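Local coordinates for putative cytosolic protein (Geobacillus zalihae, PDB 6AHX), which probably senses copper and represses transcription of a copper-responsive operon, at residues 32-35 with 36-39; 51-54 with 55-59; 66-69 with 70-74. All coordinates share one frame; numbering follows the deposited sequence.

Interaction 1 (32-35 with 36-39)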
ATOM      1  N   HIS A  32       2.236  -6.082  -5.317  1.00 26.87           N
ATOM      2  CA  HIS A  32       3.219  -5.013  -5.529  1.00 23.93           C
ATOM      3  C   HIS A  32       3.944  -4.771  -4.202  1.00 23.11           C
ATOM      4  O   HIS A  32       5.168  -4.762  -4.148  1.00 21.87           O
ATOM      5  CB  HIS A  32       2.476  -3.816  -6.112  1.00 24.31           C
ATOM      6  CG  HIS A  32       3.347  -2.767  -6.719  1.00 23.75           C
ATOM      7  ND1 HIS A  32       4.723  -2.739  -6.591  1.00 25.81           N
ATOM      8  CD2 HIS A  32       3.017  -1.658  -7.377  1.00 20.99           C
ATOM      9  CE1 HIS A  32       5.194  -1.652  -7.148  1.00 22.48           C
ATOM     10  NE2 HIS A  32       4.176  -0.989  -7.648  1.00 24.61           N
ATOM     11  N   VAL A  33       3.211  -4.646  -3.129  1.00 25.53           N
ATOM     12  CA  VAL A  33       3.845  -4.489  -1.791  1.00 26.59           C
ATOM     13  C   VAL A  33       4.706  -5.703  -1.419  1.00 26.40           C
ATOM     14  O   VAL A  33       5.850  -5.525  -0.883  1.00 23.75           O
ATOM     15  CB  VAL A  33       2.843  -4.143  -0.632  1.00 25.17           C
ATOM     16  CG1 VAL A  33       3.625  -3.912   0.662  1.00 26.61           C
ATOM     17  CG2 VAL A  33       2.031  -2.889  -0.894  1.00 22.60           C
ATOM     18  N   ARG A  34       4.194  -6.908  -1.762  1.00 26.76           N
ATOM     19  CA  ARG A  34       4.951  -8.132  -1.596  1.00 29.31           C
ATOM     20  C   ARG A  34       6.286  -8.050  -2.290  1.00 30.22           C
ATOM     21  O   ARG A  34       7.303  -8.510  -1.762  1.00 30.49           O
ATOM     22  CB  ARG A  34       4.187  -9.334  -2.127  1.00 34.24           C
ATOM     23  CG  ARG A  34       4.987 -10.641  -2.019  1.00 40.12           C
ATOM     24  CD  ARG A  34       4.143 -11.939  -2.035  1.00 45.84           C
ATOM     25  NE  ARG A  34       3.055 -11.930  -3.036  1.00 50.11           N
ATOM     26  CZ  ARG A  34       1.728 -11.706  -2.815  1.00 59.91           C
ATOM     27  NH1 ARG A  34       0.878 -11.730  -3.864  1.00 61.10           N
ATOM     28  NH2 ARG A  34       1.205 -11.464  -1.576  1.00 58.77           N
ATOM     29  N   ALA A  35       6.298  -7.447  -3.477  1.00 28.03           N
ATOM     30  CA  ALA A  35       7.528  -7.346  -4.259  1.00 27.04           C
ATOM     31  C   ALA A  35       8.479  -6.380  -3.666  1.00 28.18           C
ATOM     32  O   ALA A  35       9.686  -6.651  -3.605  1.00 28.04           O
ATOM     33  CB  ALA A  35       7.209  -6.953  -5.701  1.00 24.23           C
ATOM     34  N   ILE A  36       7.920  -5.272  -3.182  1.00 28.37           N
ATOM     35  CA  ILE A  36       8.683  -4.227  -2.503  1.00 27.09           C
ATOM     36  C   ILE A  36       9.331  -4.768  -1.245  1.00 27.53           C
ATOM     37  O   ILE A  36      10.497  -4.497  -0.974  1.00 27.65           O
ATOM     38  CB  ILE A  36       7.846  -2.956  -2.181  1.00 27.20           C
ATOM     39  CG1 ILE A  36       7.262  -2.296  -3.464  1.00 27.35           C
ATOM     40  CG2 ILE A  36       8.716  -1.943  -1.413  1.00 28.88           C
ATOM     41  CD1 ILE A  36       6.337  -1.134  -3.196  1.00 26.70           C
ATOM     42  N   LYS A  37       8.557  -5.537  -0.496  1.00 30.54           N
ATOM     43  CA  LYS A  37       9.095  -6.310   0.642  1.00 31.16           C
ATOM     44  C   LYS A  37      10.323  -7.204   0.231  1.00 31.22           C
ATOM     45  O   LYS A  37      11.347  -7.262   0.941  1.00 25.47           O
ATOM     46  CB  LYS A  37       7.962  -7.150   1.243  1.00 31.57           C
ATOM     47  CG  LYS A  37       8.380  -8.033   2.417  1.00 31.79           C
ATOM     48  CD  LYS A  37       7.328  -9.043   2.750  1.00 30.23           C
ATOM     49  CE  LYS A  37       7.354 -10.113   1.680  1.00 32.17           C
ATOM     50  NZ  LYS A  37       6.242 -11.074   1.947  1.00 34.95           N
ATOM     51  N   GLU A  38      10.207  -7.850  -0.929  1.00 29.97           N
ATOM     52  CA  GLU A  38      11.237  -8.709  -1.400  1.00 29.80           C
ATOM     53  C   GLU A  38      12.374  -7.895  -1.916  1.00 29.55           C
ATOM     54  O   GLU A  38      13.488  -8.299  -1.755  1.00 32.66           O
ATOM     55  CB  GLU A  38      10.726  -9.691  -2.436  1.00 33.80           C
ATOM     56  CG  GLU A  38       9.789 -10.750  -1.880  1.00 35.88           C
ATOM     57  CD  GLU A  38       8.941 -11.475  -2.960  1.00 47.35           C
ATOM     58  OE1 GLU A  38       8.148 -12.378  -2.562  1.00 53.11           O
ATOM     59  OE2 GLU A  38       9.033 -11.160  -4.202  1.00 55.80           O
ATOM     60  N   MET A  39      12.129  -6.745  -2.506  1.00 26.94           N
ATOM     61  CA  MET A  39      13.222  -5.870  -2.865  1.00 28.24           C
ATOM     62  C   MET A  39      14.062  -5.479  -1.674  1.00 31.79           C
ATOM     63  O   MET A  39      15.276  -5.458  -1.742  1.00 34.04           O
ATOM     64  CB  MET A  39      12.693  -4.569  -3.514  1.00 28.79           C
ATOM     65  CG  MET A  39      12.106  -4.744  -4.924  1.00 26.56           C
ATOM     66  SD  MET A  39      11.317  -3.238  -5.564  1.00 29.63           S
ATOM     67  CE  MET A  39      12.776  -2.311  -5.968  1.00 30.48           C
TER
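Ile36 sets CG1 and CD1 against the imidazole of His32, one turn earlier on helix 20-41. CG1 lies 4.1 Å from His32 ND1, approaching the ring obliquely, and 3.3 Å from the backbone O of His32. A chi1 of -60° makes this possible by swinging CG1 to the backbone N side of Ile36. Both side chains also touch Gln52 and Val56 of helix 46-70, and Ile36 meets Leu26 of the second subunit, which marks the packed side. With an alanine here, a gap would probably open beside the imidazole, leaving the His32 ring freer to turn. Backbone i+4 bonds hold the segment: Ile36 N donates to His32 O at 3.0 Å and Lys37 N to Val33 O at 2.7 Å. The segment belongs to a helical hairpin, helices 20-41 and 46-70, that pairs with a second subunit. The polar side is looser. Glu38 runs alongside Arg34, with OE1 3.6 Å from Arg34 CG, but the carboxylate and guanidinium planes are 57° apart, and Arg34 NE stays 5.1 Å from Glu38 OE1. Instead, Arg34 NH2 and Lys37 NZ both form salt bridges with Glu30 of the second subunit, while Glu38 is exposed.

Interaction 2 (51-54 with 55-59)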
ATOM      1  N   LEU A  51      10.917   4.554  -5.188  1.00 22.11           N
ATOM      2  CA  LEU A  51      10.087   4.673  -6.378  1.00 26.93           C
ATOM      3  C   LEU A  51       8.838   3.827  -6.345  1.00 23.44           C
ATOM      4  O   LEU A  51       7.772   4.285  -6.694  1.00 20.89           O
ATOM      5  CB  LEU A  51      10.893   4.277  -7.640  1.00 33.00           C
ATOM      6  CG  LEU A  51      10.334   4.768  -8.962  1.00 42.68           C
ATOM      7  CD1 LEU A  51      10.755   6.231  -9.141  1.00 45.23           C
ATOM      8  CD2 LEU A  51      10.777   3.894 -10.131  1.00 48.98           C
ATOM      9  N   GLN A  52       8.985   2.588  -5.889  1.00 25.24           N
ATOM     10  CA  GLN A  52       7.874   1.645  -5.876  1.00 23.91           C
ATOM     11  C   GLN A  52       6.939   1.953  -4.750  1.00 22.37           C
ATOM     12  O   GLN A  52       5.728   1.872  -4.964  1.00 23.75           O
ATOM     13  CB  GLN A  52       8.372   0.202  -5.828  1.00 23.36           C
ATOM     14  CG  GLN A  52       9.200  -0.186  -7.045  1.00 24.19           C
ATOM     15  CD  GLN A  52       8.522   0.061  -8.384  1.00 24.42           C
ATOM     16  OE1 GLN A  52       7.299   0.136  -8.501  1.00 23.35           O
ATOM     17  NE2 GLN A  52       9.333   0.287  -9.388  1.00 25.40           N
ATOM     18  N   ILE A  53       7.454   2.451  -3.623  1.00 20.89           N
ATOM     19  CA  ILE A  53       6.553   2.858  -2.574  1.00 20.38           C
ATOM     20  C   ILE A  53       5.646   3.987  -3.037  1.00 20.48           C
ATOM     21  O   ILE A  53       4.442   4.047  -2.705  1.00 18.38           O
ATOM     22  CB  ILE A  53       7.292   3.237  -1.289  1.00 22.52           C
ATOM     23  CG1 ILE A  53       7.923   1.969  -0.659  1.00 24.43           C
ATOM     24  CG2 ILE A  53       6.330   3.819  -0.244  1.00 23.54           C
ATOM     25  CD1 ILE A  53       8.815   2.187   0.558  1.00 22.59           C
ATOM     26  N   ALA A  54       6.248   4.954  -3.702  1.00 20.71           N
ATOM     27  CA  ALA A  54       5.476   6.065  -4.195  1.00 20.64           C
ATOM     28  C   ALA A  54       4.445   5.593  -5.216  1.00 22.43           C
ATOM     29  O   ALA A  54       3.313   6.069  -5.214  1.00 25.26           O
ATOM     30  CB  ALA A  54       6.360   7.085  -4.791  1.00 20.46           C
ATOM     31  N   ALA A  55       4.821   4.688  -6.093  1.00 23.21           N
ATOM     32  CA  ALA A  55       3.848   4.113  -7.027  1.00 23.82           C
ATOM     33  C   ALA A  55       2.665   3.428  -6.321  1.00 23.28           C
ATOM     34  O   ALA A  55       1.535   3.647  -6.665  1.00 24.63           O
ATOM     35  CB  ALA A  55       4.548   3.156  -7.930  1.00 23.01           C
ATOM     36  N   VAL A  56       2.925   2.666  -5.274  1.00 24.68           N
ATOM     37  CA  VAL A  56       1.861   2.069  -4.502  1.00 23.17           C
ATOM     38  C   VAL A  56       0.948   3.102  -3.820  1.00 21.96           C
ATOM     39  O   VAL A  56      -0.266   2.939  -3.812  1.00 20.01           O
ATOM     40  CB  VAL A  56       2.430   1.070  -3.457  1.00 23.30           C
ATOM     41  CG1 VAL A  56       1.317   0.568  -2.540  1.00 24.76           C
ATOM     42  CG2 VAL A  56       3.089  -0.130  -4.135  1.00 23.41           C
ATOM     43  N   ARG A  57       1.520   4.156  -3.217  1.00 23.86           N
ATOM     44  CA  ARG A  57       0.710   5.261  -2.642  1.00 22.75           C
ATOM     45  C   ARG A  57      -0.231   5.904  -3.668  1.00 23.77           C
ATOM     46  O   ARG A  57      -1.373   6.236  -3.381  1.00 24.62           O
ATOM     47  CB  ARG A  57       1.599   6.282  -1.928  1.00 22.94           C
ATOM     48  CG  ARG A  57       2.327   5.676  -0.692  1.00 22.98           C
ATOM     49  CD  ARG A  57       3.048   6.732   0.181  1.00 25.20           C
ATOM     50  NE  ARG A  57       2.101   7.624   0.902  1.00 27.15           N
ATOM     51  CZ  ARG A  57       1.821   8.886   0.584  1.00 25.95           C
ATOM     52  NH1 ARG A  57       2.381   9.456  -0.425  1.00 26.34           N
ATOM     53  NH2 ARG A  57       0.949   9.597   1.295  1.00 32.09           N
ATOM     54  N   LYS A  58       0.272   6.056  -4.881  1.00 23.83           N
ATOM     55  CA  LYS A  58      -0.524   6.589  -5.970  1.00 25.14           C
ATOM     56  C   LYS A  58      -1.638   5.635  -6.413  1.00 25.15           C
ATOM     57  O   LYS A  58      -2.754   6.094  -6.588  1.00 26.87           O
ATOM     58  CB  LYS A  58       0.417   6.940  -7.094  1.00 29.05           C
ATOM     59  CG  LYS A  58      -0.245   7.631  -8.238  1.00 40.52           C
ATOM     60  CD  LYS A  58       0.793   7.965  -9.311  1.00 52.10           C
ATOM     61  CE  LYS A  58       0.252   9.016 -10.300  1.00 62.49           C
ATOM     62  NZ  LYS A  58       0.418   8.529 -11.706  1.00 69.24           N
ATOM     63  N   ALA A  59      -1.361   4.332  -6.516  1.00 20.61           N
ATOM     64  CA  ALA A  59      -2.335   3.324  -6.879  1.00 22.46           C
ATOM     65  C   ALA A  59      -3.432   3.245  -5.851  1.00 23.28           C
ATOM     66  O   ALA A  59      -4.630   3.119  -6.197  1.00 22.79           O
ATOM     67  CB  ALA A  59      -1.659   1.968  -7.007  1.00 24.93           C
TER
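An uninterrupted stretch of alpha-helix in helix 46-70, the longer arm of the helical hairpin, brings Gln52 against Ala55 and Val56, and Ile53 against Arg57. The evidence for regular helix is four successive bonds from residue i+4 back to residue i. Val56 N donates to Gln52 O at 2.9 Å and Arg57 N to Ile53 O at 3.0 Å; Ala55 N and Lys58 N make the matching bonds to Leu51 O and Ala54 O. Side-chain contact on this framework is sparse and mostly with backbone oxygens. Val56 has its CG2 methyl beside its own backbone N, where it meets Gln52 O at 3.4 Å. Arg57 likewise lays CG 3.3 Å from Ile53 O, and its CD is 4.4 Å from Ile53 CG2. Gln52 folds at chi2 (-54°), turning OE1 forward along the helix until it comes 4.1 Å from Ala55 CB.

Val56 sits between two neighbours, helix 20-41 of its own chain and Leu60 of the second subunit, and Ile53 packs on that same Leu60. Arg57 O accepts a hydrogen bond from NE of Arg57 of the second subunit. The chemistry therefore suggests that the segment is held mainly by its backbone bonds and not by paired side chains, leaving the apolar groups available for the neighbouring helices and the arginine for a polar link across the dimer.

Interaction 3 (66-69 with 70-74)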
ATOM      1  N   VAL A  66     -11.788   5.845  -7.041  1.00 24.55           N
ATOM      2  CA  VAL A  66     -12.719   5.010  -7.787  1.00 27.69           C
ATOM      3  C   VAL A  66     -13.857   4.523  -6.883  1.00 31.83           C
ATOM      4  O   VAL A  66     -15.033   4.487  -7.298  1.00 30.80           O
ATOM      5  CB  VAL A  66     -11.988   3.791  -8.390  1.00 27.76           C
ATOM      6  CG1 VAL A  66     -12.928   2.707  -8.917  1.00 29.07           C
ATOM      7  CG2 VAL A  66     -11.046   4.236  -9.464  1.00 29.27           C
ATOM      8  N   ILE A  67     -13.505   4.084  -5.686  1.00 27.79           N
ATOM      9  CA  ILE A  67     -14.484   3.582  -4.754  1.00 28.22           C
ATOM     10  C   ILE A  67     -15.392   4.713  -4.311  1.00 27.49           C
ATOM     11  O   ILE A  67     -16.601   4.555  -4.262  1.00 27.57           O
ATOM     12  CB  ILE A  67     -13.795   2.970  -3.505  1.00 31.86           C
ATOM     13  CG1 ILE A  67     -13.033   1.654  -3.873  1.00 32.27           C
ATOM     14  CG2 ILE A  67     -14.778   2.755  -2.304  1.00 31.04           C
ATOM     15  CD1 ILE A  67     -12.103   1.199  -2.735  1.00 31.44           C
ATOM     16  N   PHE A  68     -14.798   5.831  -3.943  1.00 27.70           N
ATOM     17  CA  PHE A  68     -15.578   7.013  -3.616  1.00 29.41           C
ATOM     18  C   PHE A  68     -16.562   7.442  -4.750  1.00 26.38           C
ATOM     19  O   PHE A  68     -17.720   7.734  -4.480  1.00 27.02           O
ATOM     20  CB  PHE A  68     -14.669   8.179  -3.185  1.00 28.97           C
ATOM     21  CG  PHE A  68     -15.409   9.275  -2.467  1.00 31.05           C
ATOM     22  CD1 PHE A  68     -15.650   9.214  -1.128  1.00 34.64           C
ATOM     23  CD2 PHE A  68     -15.889  10.355  -3.144  1.00 32.98           C
ATOM     24  CE1 PHE A  68     -16.342  10.237  -0.463  1.00 30.54           C
ATOM     25  CE2 PHE A  68     -16.560  11.386  -2.493  1.00 34.63           C
ATOM     26  CZ  PHE A  68     -16.806  11.312  -1.157  1.00 32.47           C
ATOM     27  N   ALA A  69     -16.119   7.462  -5.998  1.00 26.96           N
ATOM     28  CA  ALA A  69     -17.024   7.686  -7.118  1.00 26.15           C
ATOM     29  C   ALA A  69     -18.154   6.668  -7.252  1.00 27.75           C
ATOM     30  O   ALA A  69     -19.315   7.024  -7.378  1.00 32.56           O
ATOM     31  CB  ALA A  69     -16.251   7.764  -8.414  1.00 29.03           C
ATOM     32  N   ASP A  70     -17.827   5.405  -7.232  1.00 28.23           N
ATOM     33  CA  ASP A  70     -18.855   4.364  -7.277  1.00 29.78           C
ATOM     34  C   ASP A  70     -19.873   4.293  -6.135  1.00 28.72           C
ATOM     35  O   ASP A  70     -20.964   3.790  -6.334  1.00 31.89           O
ATOM     36  CB  ASP A  70     -18.192   3.000  -7.347  1.00 32.75           C
ATOM     37  CG  ASP A  70     -17.426   2.781  -8.609  1.00 33.91           C
ATOM     38  OD1 ASP A  70     -17.434   3.663  -9.479  1.00 36.03           O
ATOM     39  OD2 ASP A  70     -16.777   1.694  -8.686  1.00 39.67           O
ATOM     40  N   HIS A  71     -19.488   4.711  -4.931  1.00 29.95           N
ATOM     41  CA  HIS A  71     -20.287   4.527  -3.730  1.00 27.89           C
ATOM     42  C   HIS A  71     -20.412   5.819  -2.967  1.00 26.17           C
ATOM     43  O   HIS A  71     -20.573   5.811  -1.775  1.00 28.85           O
ATOM     44  CB  HIS A  71     -19.682   3.403  -2.859  1.00 29.35           C
ATOM     45  CG  HIS A  71     -19.584   2.099  -3.586  1.00 34.34           C
ATOM     46  ND1 HIS A  71     -20.654   1.239  -3.693  1.00 40.49           N
ATOM     47  CD2 HIS A  71     -18.588   1.552  -4.330  1.00 35.50           C
ATOM     48  CE1 HIS A  71     -20.329   0.213  -4.463  1.00 37.67           C
ATOM     49  NE2 HIS A  71     -19.086   0.386  -4.877  1.00 39.38           N
ATOM     50  N   MET A  72     -20.395   6.944  -3.652  1.00 27.15           N
ATOM     51  CA  MET A  72     -20.372   8.260  -3.008  1.00 25.86           C
ATOM     52  C   MET A  72     -21.399   8.415  -1.892  1.00 26.90           C
ATOM     53  O   MET A  72     -21.106   8.961  -0.820  1.00 26.70           O
ATOM     54  CB  MET A  72     -20.528   9.367  -4.065  1.00 28.14           C
ATOM     55  CG  MET A  72     -20.430  10.743  -3.478  1.00 28.31           C
ATOM     56  SD  MET A  72     -20.357  12.157  -4.559  1.00 32.25           S
ATOM     57  CE  MET A  72     -18.861  11.843  -5.505  1.00 36.14           C
ATOM     58  N   GLU A  73     -22.618   7.958  -2.148  1.00 26.59           N
ATOM     59  CA  GLU A  73     -23.692   8.156  -1.214  1.00 29.00           C
ATOM     60  C   GLU A  73     -23.337   7.583   0.177  1.00 29.55           C
ATOM     61  O   GLU A  73     -23.560   8.222   1.181  1.00 30.54           O
ATOM     62  CB  GLU A  73     -24.958   7.472  -1.707  1.00 29.64           C
ATOM     63  CG  GLU A  73     -26.151   7.831  -0.840  1.00 33.97           C
ATOM     64  CD  GLU A  73     -27.326   6.935  -1.078  1.00 34.09           C
ATOM     65  OE1 GLU A  73     -27.690   6.673  -2.224  1.00 42.24           O
ATOM     66  OE2 GLU A  73     -27.908   6.522  -0.119  1.00 38.42           O
ATOM     67  N   SER A  74     -22.840   6.357   0.169  1.00 32.37           N
ATOM     68  CA  SER A  74     -22.435   5.612   1.368  1.00 36.66           C
ATOM     69  C   SER A  74     -21.010   5.890   1.861  1.00 34.06           C
ATOM     70  O   SER A  74     -20.751   5.683   3.011  1.00 39.03           O
ATOM     71  CB  SER A  74     -22.630   4.109   1.150  1.00 35.01           C
ATOM     72  OG  SER A  74     -21.704   3.660   0.218  1.00 39.92           O
TER
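A helix-to-helix junction, where helix 46-70 gives way to the short helix 72-75, joins Phe68 to Met72, while Val66 meets Asp70 in the last turn of helix 46-70. The last i+4 bonds are Asp70 N to Val66 O at 2.9 Å and His71 N to Ile67 O at 3.0 Å, the second already strained, with 135° at the hydrogen. His71 then departs from helical geometry, and it occupies the N-cap position of the next helix. One residue on, Met72 N is near Phe68 O, but the angle is too poor for a hydrogen bond, so the helical pattern is broken there.

One side-chain pair spans the break. The Met72 chain bends at chi3 (-61°), which brings its CE to 3.8 Å from Phe68 CE2, and its SD is 5.4 Å from the centre of the Phe68 ring. This Met-aromatic contact is oblique, with the sulfur 53° off the ring normal. Before the break, Asp70 and Val66 run side by side, OD2 being 4.0 Å from Val66 CG1, while the carboxylate finds its charge partner in Arg19 through a salt bridge from OD2. The His71 ring turns an edge to the backbone, CD2 standing 3.6 Å from Ile67 O, and makes an edge-to-face contact with Tyr18.

Cys46 of the second subunit packs on Ile67 and Ser74, close to His71 in the chain. A cysteine and a histidine from partner subunits in this region would be consistent with the intersubunit copper(I) site of CsoR relatives, although no metal takes part in the contacts here.

Interactions 1 and 2 are partly buried and touch directly across the helical hairpin, where His32 CE1 of helix 20-41 comes within 3.1 Å of Gln52 OE1 of helix 46-70. Interaction 3 shares helix 46-70 with interaction 2, yet lies at the surface near its far end, with centres about 22 Å apart. It is on the opposite side of the chain's centre from interaction 1. All three reach the second subunit, by different means: residues 32-39 combine apolar packing with ion pairing to Glu30 of that subunit, 51-59 add a backbone-to-arginine bond to apolar packing, and 66-74 make packing contacts near the break in the helix.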